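Long-range contacts in alpha-L-rhamnosidase (Aspergillus terreus, PDB 6GSZ), which binds calcium and probably hydrolyses terminal non-reducing alpha-L-rhamnose residues in alpha-L-rhamnosides: residues V309-E314 with I420-D425; V337-I342 with W389-T394; T351-H356 with K374-F379. All coordinates share one frame; numbering follows the deposited sequence. Where two conformers were deposited one is given.

Contact 1 of 3, residues V309-E314 with I420-D425; sequences VRRVAE and IVVHSD. With ACT (acetate ion), chain B.
The imidazole of His423 carries Val312 on one face and an acetate ion at its edge. Val312 CG2 lies over the middle of the ring, 3.9 Å from its centroid, a CH-pi contact, while His423 NE2 points almost straight at acetate O, 2.8 Å away (175° at the hydrogen). CG of His423 sits between the backbone N and the carbonyl carbon (chi1 57°), and ND1 donates to the carbonyl of Ser424; in this crystal both ring nitrogens are thus bonded, which holds the ring's rotation. The acetate, probably from the crystallisation liquor, also touches Val312 CG1 and Ala313 CB.

The guanidinium of Arg310 meets Asp425 at its edge. Arg310 NH1 forms a salt bridge of 2.8 Å with Asp425 OD2 on the anti side of the carboxylate, and the two planes stand 82° apart. A water accepts from the same NH1, whereas NE of Arg310 turns to Asp168.

The backbones pair antiparallel. Arg310 and His423 exchange two bonds; Val312 N then reaches Val421 O at 2.8 Å, and a weak bond from Ala313 N shares that oxygen. Val312 and Ala313 thus both face Val421 in a classic beta bulge, and Val421 N returns a bond to Ala313 O. On the face opposite His423, Val309 CG1 presses on Val422 CG1 at 3.4 Å, tight for two methyl groups, and the first carbons of Arg311 lie against Ile420 CG2; the guanidinium of Arg311 is salt-bridged to Glu390.

Strand 309-315 is outermost in a four-stranded antiparallel sheet. Strand 417-424 lies between it and strand 339-344, while helix 437-453 meets the Val421 and His423 face through Trp448 and Arg451.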
# COMPACT_ATOMS: atom_id res chain seq x y z
N VAL A 309 -9.17 -4.57 1.44
CA VAL A 309 -8.34 -5.72 1.81
C VAL A 309 -9.14 -6.97 1.43
O VAL A 309 -10.33 -7.09 1.77
CB VAL A 309 -7.95 -5.69 3.30
CG1 VAL A 309 -7.13 -6.92 3.68
CG2 VAL A 309 -7.15 -4.41 3.60
N ARG A 310 -8.48 -7.91 0.76
CA ARG A 310 -9.08 -9.16 0.34
C ARG A 310 -8.11 -10.31 0.62
O ARG A 310 -6.91 -10.12 0.84
CB ARG A 310 -9.40 -9.17 -1.15
CG ARG A 310 -10.50 -8.20 -1.55
CD ARG A 310 -11.18 -8.61 -2.86
NE ARG A 310 -12.24 -7.72 -3.29
CZ ARG A 310 -12.09 -6.65 -4.06
NH1 ARG A 310 -10.90 -6.34 -4.57
NH2 ARG A 310 -13.17 -5.90 -4.31
N ARG A 311 -8.71 -11.51 0.59
CA ARG A 311 -7.98 -12.73 0.47
C ARG A 311 -7.56 -12.84 -0.99
O ARG A 311 -8.35 -13.22 -1.85
CB ARG A 311 -8.85 -13.91 0.90
CG ARG A 311 -9.42 -13.83 2.31
CD ARG A 311 -10.67 -14.70 2.50
NE ARG A 311 -10.39 -16.13 2.53
CZ ARG A 311 -10.59 -16.99 1.52
NH1 ARG A 311 -11.07 -16.56 0.34
NH2 ARG A 311 -10.33 -18.28 1.72
N VAL A 312 -6.33 -12.42 -1.27
CA VAL A 312 -5.90 -12.23 -2.64
C VAL A 312 -5.45 -13.55 -3.27
O VAL A 312 -5.65 -13.75 -4.49
CB VAL A 312 -4.82 -11.14 -2.72
CG1 VAL A 312 -4.24 -10.96 -4.10
CG2 VAL A 312 -5.41 -9.82 -2.28
N ALA A 313 -4.83 -14.43 -2.48
CA ALA A 313 -4.30 -15.69 -2.99
C ALA A 313 -4.21 -16.71 -1.87
O ALA A 313 -4.21 -16.38 -0.72
CB ALA A 313 -2.92 -15.46 -3.59
N GLU A 314 -4.10 -17.97 -2.28
CA GLU A 314 -3.68 -19.07 -1.48
C GLU A 314 -2.16 -19.24 -1.63
O GLU A 314 -1.61 -18.99 -2.72
CB GLU A 314 -4.37 -20.33 -2.02
CG GLU A 314 -4.14 -21.52 -1.16
CD GLU A 314 -4.82 -22.81 -1.57
OE1 GLU A 314 -5.76 -22.77 -2.39
OE2 GLU A 314 -4.41 -23.86 -1.05
N ILE A 420 -3.45 -18.13 3.58
CA ILE A 420 -4.23 -17.16 2.85
C ILE A 420 -3.46 -15.85 2.91
O ILE A 420 -3.17 -15.35 3.96
CB ILE A 420 -5.63 -16.99 3.47
CG1 ILE A 420 -6.34 -18.34 3.68
CG2 ILE A 420 -6.48 -16.01 2.67
CD1 ILE A 420 -6.60 -19.14 2.43
N VAL A 421 -3.15 -15.32 1.72
CA VAL A 421 -2.41 -14.09 1.52
C VAL A 421 -3.41 -12.93 1.46
O VAL A 421 -4.31 -12.98 0.63
CB VAL A 421 -1.54 -14.13 0.26
CG1 VAL A 421 -0.77 -12.80 0.12
CG2 VAL A 421 -0.60 -15.35 0.28
N VAL A 422 -3.26 -11.97 2.39
CA VAL A 422 -4.26 -10.92 2.61
C VAL A 422 -3.55 -9.57 2.50
O VAL A 422 -2.56 -9.35 3.16
CB VAL A 422 -4.92 -11.12 3.98
CG1 VAL A 422 -5.92 -10.00 4.29
CG2 VAL A 422 -5.59 -12.48 4.15
N HIS A 423 -4.13 -8.66 1.69
CA HIS A 423 -3.63 -7.30 1.59
C HIS A 423 -4.63 -6.45 0.81
O HIS A 423 -5.60 -6.97 0.22
CB HIS A 423 -2.23 -7.19 0.96
CG HIS A 423 -2.06 -7.77 -0.41
ND1 HIS A 423 -2.42 -7.06 -1.55
CD2 HIS A 423 -1.55 -8.95 -0.82
CE1 HIS A 423 -2.12 -7.81 -2.64
NE2 HIS A 423 -1.55 -8.97 -2.23
N SER A 424 -4.33 -5.13 0.76
CA SER A 424 -5.13 -4.23 -0.07
C SER A 424 -5.01 -4.66 -1.54
O SER A 424 -3.90 -4.79 -2.07
CB SER A 424 -4.67 -2.79 0.13
OG SER A 424 -5.01 -2.35 1.44
N ASP A 425 -6.16 -4.84 -2.19
CA ASP A 425 -6.21 -5.57 -3.47
C ASP A 425 -6.05 -4.61 -4.66
O ASP A 425 -6.95 -4.39 -5.43
CB ASP A 425 -7.48 -6.40 -3.58
CG ASP A 425 -7.51 -7.42 -4.71
OD1 ASP A 425 -6.46 -7.67 -5.32
OD2 ASP A 425 -8.62 -7.89 -5.00
C ACT B . -0.66 -12.14 -4.45
O ACT B . -0.70 -11.01 -3.88
OXT ACT B . -0.10 -13.20 -3.98
CH3 ACT B . -1.30 -12.24 -5.82
O HOH W 1 -10.20 -4.28 -6.12

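Contact 2 of 3, residues V337-I342 with W389-T394. With CA (calcium ion), chain C.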
# COMPACT_ATOMS: atom_id res chain seq x y z
N VAL A 337 1.82 -12.61 4.59
CA VAL A 337 0.95 -11.85 5.49
C VAL A 337 -0.49 -12.24 5.23
O VAL A 337 -0.95 -12.21 4.10
CB VAL A 337 1.16 -10.33 5.35
CG1 VAL A 337 0.20 -9.57 6.24
CG2 VAL A 337 2.59 -9.98 5.71
N GLY A 338 -1.17 -12.68 6.31
CA GLY A 338 -2.54 -13.13 6.28
C GLY A 338 -2.77 -14.10 7.43
O GLY A 338 -2.55 -13.75 8.55
N TRP A 339 -3.21 -15.31 7.10
CA TRP A 339 -3.61 -16.26 8.14
C TRP A 339 -3.75 -17.65 7.53
O TRP A 339 -3.56 -17.82 6.33
CB TRP A 339 -4.90 -15.81 8.82
CG TRP A 339 -6.05 -15.52 7.92
CD1 TRP A 339 -6.81 -16.38 7.19
CD2 TRP A 339 -6.58 -14.21 7.67
NE1 TRP A 339 -7.79 -15.72 6.51
CE2 TRP A 339 -7.67 -14.38 6.79
CE3 TRP A 339 -6.24 -12.92 8.09
CZ2 TRP A 339 -8.47 -13.32 6.41
CZ3 TRP A 339 -7.03 -11.87 7.69
CH2 TRP A 339 -8.13 -12.08 6.88
N LEU A 340 -4.10 -18.62 8.36
CA LEU A 340 -4.34 -19.99 7.88
C LEU A 340 -5.83 -20.25 7.61
O LEU A 340 -6.69 -19.63 8.18
CB LEU A 340 -3.90 -21.00 8.95
CG LEU A 340 -2.43 -20.95 9.32
CD1 LEU A 340 -2.14 -21.94 10.43
CD2 LEU A 340 -1.56 -21.22 8.08
N ARG A 341 -6.06 -21.19 6.71
CA ARG A 341 -7.36 -21.85 6.53
C ARG A 341 -7.15 -23.33 6.82
O ARG A 341 -6.22 -23.95 6.27
CB ARG A 341 -7.89 -21.70 5.09
CG ARG A 341 -9.23 -22.41 4.86
CD ARG A 341 -9.70 -22.39 3.42
NE ARG A 341 -8.94 -23.32 2.60
CZ ARG A 341 -8.86 -23.29 1.26
NH1 ARG A 341 -8.15 -24.21 0.61
NH2 ARG A 341 -9.49 -22.35 0.58
N ILE A 342 -7.97 -23.89 7.71
CA ILE A 342 -7.84 -25.29 8.12
C ILE A 342 -9.13 -26.01 7.75
O ILE A 342 -10.20 -25.39 7.69
CB ILE A 342 -7.51 -25.44 9.62
CG1 ILE A 342 -8.66 -25.01 10.54
CG2 ILE A 342 -6.19 -24.74 9.93
CD1 ILE A 342 -8.37 -25.11 12.03
N TRP A 389 -12.12 -23.42 9.01
CA TRP A 389 -11.96 -22.19 9.79
C TRP A 389 -10.85 -21.34 9.20
O TRP A 389 -9.80 -21.84 8.79
CB TRP A 389 -11.69 -22.53 11.26
CG TRP A 389 -11.32 -21.38 12.15
CD1 TRP A 389 -12.17 -20.54 12.81
CD2 TRP A 389 -9.99 -20.92 12.46
NE1 TRP A 389 -11.46 -19.62 13.54
CE2 TRP A 389 -10.12 -19.82 13.33
CE3 TRP A 389 -8.71 -21.30 12.04
CZ2 TRP A 389 -9.02 -19.15 13.83
CZ3 TRP A 389 -7.61 -20.63 12.54
CH2 TRP A 389 -7.77 -19.57 13.42
N GLU A 390 -11.11 -20.04 9.30
CA GLU A 390 -10.12 -18.99 9.17
C GLU A 390 -10.45 -17.97 10.26
O GLU A 390 -11.64 -17.79 10.58
CB GLU A 390 -10.19 -18.24 7.82
CG GLU A 390 -9.80 -19.07 6.63
CD GLU A 390 -9.95 -18.40 5.27
OE1 GLU A 390 -9.87 -17.13 5.16
OE2 GLU A 390 -10.12 -19.16 4.30
N PRO A 391 -9.44 -17.28 10.83
CA PRO A 391 -9.74 -16.22 11.78
C PRO A 391 -10.44 -15.06 11.08
O PRO A 391 -10.33 -14.91 9.84
CB PRO A 391 -8.38 -15.83 12.35
CG PRO A 391 -7.42 -16.19 11.22
CD PRO A 391 -8.01 -17.41 10.53
N SER A 392 -11.07 -14.20 11.88
CA SER A 392 -11.89 -13.11 11.37
C SER A 392 -11.29 -11.73 11.56
O SER A 392 -11.39 -10.89 10.64
CB SER A 392 -13.26 -13.14 12.04
OG SER A 392 -14.01 -14.27 11.64
N PHE A 393 -10.64 -11.46 12.68
CA PHE A 393 -10.25 -10.07 13.00
C PHE A 393 -8.79 -9.96 13.45
O PHE A 393 -8.42 -9.03 14.21
CB PHE A 393 -11.18 -9.46 14.04
CG PHE A 393 -12.64 -9.58 13.66
CD1 PHE A 393 -13.14 -8.96 12.53
CD2 PHE A 393 -13.52 -10.36 14.43
CE1 PHE A 393 -14.48 -9.07 12.18
CE2 PHE A 393 -14.86 -10.49 14.07
CZ PHE A 393 -15.34 -9.83 12.96
N THR A 394 -7.95 -10.86 12.94
CA THR A 394 -6.52 -10.80 13.22
C THR A 394 -5.77 -10.95 11.89
O THR A 394 -6.33 -11.36 10.89
CB THR A 394 -6.09 -11.89 14.22
OG1 THR A 394 -4.74 -11.68 14.63
CG2 THR A 394 -6.18 -13.27 13.63
CA CA C . -14.49 -14.68 9.29
O HOH W 2 -13.51 -16.59 8.68
O HOH W 3 -16.00 -15.84 9.94
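Trp339 NE1 donates to Glu390 OE1 at 2.9 Å, the bond running nearly straight (167°) and in the plane of the indole. The donor stands above the carboxylate plane, 39° out of it. Glu390 OE2 lies beside the aliphatic part of Arg341, 3.4 Å from Arg341 CD, but is salt-bridged to Arg311. The carboxylate is therefore gripped at both oxygens, which should favour its charged form.

Chi1 of Trp339 (53°) tucks CG between the backbone N and the carbonyl carbon, and Pro391 packs against the root of the side chain: Pro391 CG is 3.5 Å from Trp339 CB. Pro391 O lies over one face of the indole, offset toward the rim, and Thr394 O approaches Trp339 CE3 obliquely at 3.2 Å. Beside the proline, Leu340 O is buried without a polar partner in the model.

At the far end Ile342 and Trp389 form an antiparallel hydrogen-bonded pair, with Ile342 N 3.0 Å from Trp389 O and Trp389 N returning the bond. Ile342 CD1 touches Trp389 CE3 obliquely.

Past Pro391 the chain reaches a calcium site: Ser392 OG binds the ion at 2.4 Å alongside two waters, one of which also donates to Glu390 O, and Glu158 supplies a further ligand. Here an edge strand of the concanavalin-like domain runs out into a metal-binding loop.

Contact 3 of 3, residues T351-H356 with K374-F379; sequences TIRFVH and KATDHF
Phe354, Asp377, Ile352 and Phe379 fill the buried face of this antiparallel strand pair, while Arg353, Thr376, Val355 and His378 line the partly exposed one. Two hydrogen-bonded pairs hold the strands in regular register: Ile352 with Phe379, and Phe354 with Asp377, whose bond from Phe354 N to Asp377 O measures 2.8 Å. Phe354 presents its ring edge to Asp377 O and to Phe379 CB, and Ile352 CD1 meets the Phe379 ring obliquely. Strand 339-344 packs against this face through Leu340 and Ile342.

On the more open face, Arg353 and His378 lie side by side, pointing the same way. Arg353 CG sits over a face of the His378 imidazole, 4.0 Å from its centroid, and also touches Thr376 CG2 at 3.6 Å. CG is anti to the backbone N (chi1 -174°), which brings it over the ring; the guanidinium goes on to a salt bridge with Asp404. Thr351 CG2 reaches the ring edge of His378, and Thr376 OG1 donates to Lys374 O at 2.7 Å.

Where the pairing ends, Ala375 O takes two bonds from His356, one from the backbone N at 3.0 Å and one from ND1 at 2.9 Å. The second donor lies above the carbonyl plane, yet Ala375 O is in the plane of the imidazole. A water joins His356 NE2 to Asp377 OD2, which is also bonded to His396. ND1 of His356 therefore carries a proton, and its bond to Ala375 O sets the rotation of the ring, with the water bridge to Asp377 as a second, indirect tie.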
# COMPACT_ATOMS: atom_id res chain seq x y z
N THR A 351 -8.28 -28.49 21.67
CA THR A 351 -7.83 -27.22 21.15
C THR A 351 -6.52 -27.40 20.36
O THR A 351 -5.53 -27.96 20.86
CB THR A 351 -7.64 -26.20 22.28
OG1 THR A 351 -8.86 -26.12 23.03
CG2 THR A 351 -7.23 -24.82 21.80
N ILE A 352 -6.51 -26.84 19.14
CA ILE A 352 -5.33 -26.71 18.33
C ILE A 352 -4.77 -25.29 18.49
O ILE A 352 -5.53 -24.32 18.41
CB ILE A 352 -5.66 -26.96 16.84
CG1 ILE A 352 -6.65 -28.10 16.62
CG2 ILE A 352 -4.38 -27.14 16.05
CD1 ILE A 352 -7.02 -28.33 15.16
N ARG A 353 -3.45 -25.19 18.64
CA ARG A 353 -2.77 -23.91 18.76
C ARG A 353 -1.82 -23.74 17.56
O ARG A 353 -1.13 -24.70 17.16
CB ARG A 353 -1.97 -23.83 20.06
CG ARG A 353 -1.34 -22.47 20.33
CD ARG A 353 -0.51 -22.41 21.59
NE ARG A 353 0.68 -23.23 21.46
CZ ARG A 353 1.52 -23.49 22.45
NH1 ARG A 353 1.33 -22.96 23.64
NH2 ARG A 353 2.58 -24.26 22.22
N PHE A 354 -1.83 -22.50 17.02
CA PHE A 354 -1.00 -22.12 15.87
C PHE A 354 -0.17 -20.91 16.24
O PHE A 354 -0.73 -19.85 16.50
CB PHE A 354 -1.90 -21.79 14.68
CG PHE A 354 -2.86 -22.87 14.26
CD1 PHE A 354 -2.49 -23.87 13.40
CD2 PHE A 354 -4.15 -22.93 14.78
CE1 PHE A 354 -3.37 -24.86 13.01
CE2 PHE A 354 -5.05 -23.90 14.36
CZ PHE A 354 -4.65 -24.87 13.51
N VAL A 355 1.16 -21.10 16.33
CA VAL A 355 2.07 -20.02 16.68
C VAL A 355 2.85 -19.62 15.42
O VAL A 355 3.61 -20.46 14.89
CB VAL A 355 3.02 -20.42 17.83
CG1 VAL A 355 4.02 -19.34 18.16
CG2 VAL A 355 2.25 -20.80 19.10
N HIS A 356 2.63 -18.38 14.97
CA HIS A 356 3.15 -17.95 13.65
C HIS A 356 4.44 -17.13 13.80
O HIS A 356 4.46 -16.18 14.57
CB HIS A 356 2.08 -17.09 12.95
CG HIS A 356 0.72 -17.73 12.80
ND1 HIS A 356 -0.14 -17.88 13.87
CD2 HIS A 356 0.08 -18.24 11.72
CE1 HIS A 356 -1.27 -18.42 13.43
NE2 HIS A 356 -1.16 -18.69 12.13
N LYS A 374 1.41 -11.94 20.40
CA LYS A 374 1.51 -13.41 20.49
C LYS A 374 1.42 -14.10 19.13
O LYS A 374 1.93 -15.20 18.99
CB LYS A 374 0.47 -13.98 21.44
CG LYS A 374 0.64 -13.53 22.88
CD LYS A 374 -0.38 -14.14 23.82
CE LYS A 374 -0.34 -13.48 25.18
NZ LYS A 374 -1.48 -13.94 26.01
N ALA A 375 0.70 -13.49 18.16
CA ALA A 375 0.49 -14.09 16.81
C ALA A 375 0.12 -15.57 16.92
O ALA A 375 0.69 -16.41 16.22
CB ALA A 375 1.71 -13.87 15.91
N THR A 376 -0.80 -15.86 17.86
CA THR A 376 -1.19 -17.22 18.21
C THR A 376 -2.71 -17.35 18.12
O THR A 376 -3.43 -16.59 18.77
CB THR A 376 -0.67 -17.57 19.59
OG1 THR A 376 0.76 -17.55 19.59
CG2 THR A 376 -1.13 -18.93 20.08
N ASP A 377 -3.14 -18.33 17.32
CA ASP A 377 -4.55 -18.64 17.20
C ASP A 377 -4.84 -19.98 17.88
O ASP A 377 -4.01 -20.88 17.84
CB ASP A 377 -4.99 -18.66 15.75
CG ASP A 377 -4.75 -17.35 15.02
OD1 ASP A 377 -4.79 -16.25 15.70
OD2 ASP A 377 -4.52 -17.43 13.80
N HIS A 378 -6.02 -20.07 18.49
CA HIS A 378 -6.49 -21.30 19.12
C HIS A 378 -7.83 -21.67 18.50
O HIS A 378 -8.72 -20.81 18.47
CB HIS A 378 -6.68 -21.14 20.62
CG HIS A 378 -5.43 -20.98 21.41
ND1 HIS A 378 -4.80 -19.77 21.56
CD2 HIS A 378 -4.71 -21.87 22.13
CE1 HIS A 378 -3.75 -19.92 22.36
NE2 HIS A 378 -3.67 -21.21 22.72
N PHE A 379 -7.97 -22.93 18.09
CA PHE A 379 -9.22 -23.39 17.54
C PHE A 379 -9.66 -24.62 18.33
O PHE A 379 -8.96 -25.63 18.32
CB PHE A 379 -9.08 -23.75 16.05
CG PHE A 379 -10.32 -24.28 15.40
CD1 PHE A 379 -11.30 -23.43 14.92
CD2 PHE A 379 -10.53 -25.65 15.35
CE1 PHE A 379 -12.46 -23.92 14.36
CE2 PHE A 379 -11.68 -26.14 14.77
CZ PHE A 379 -12.65 -25.28 14.30
O HOH W 4 -3.85 -18.32 11.19
O HOH W 5 3.89 -16.14 17.40

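Overall arrangement
From the N terminus, strand 309-315 comes first and pairs with strand 417-424, so contact 1 closes the longest loop, a span that holds strands and loops but no helix. Inside it, contact 2 joins 337-342 to 389-394, and contact 3, between 351-356 and 374-379, is nested deeper still. None of the loops cross. Contacts 1 and 2 share one sheet, with strands 417-424 and 339-344 as neighbours, and a salt bridge between them ties them further. Contact 3 belongs to a second sheet, whose face packs on that of contact 2, with Phe379 against Trp389. Contacts 1 and 3 do not touch; contact 2 lies against both.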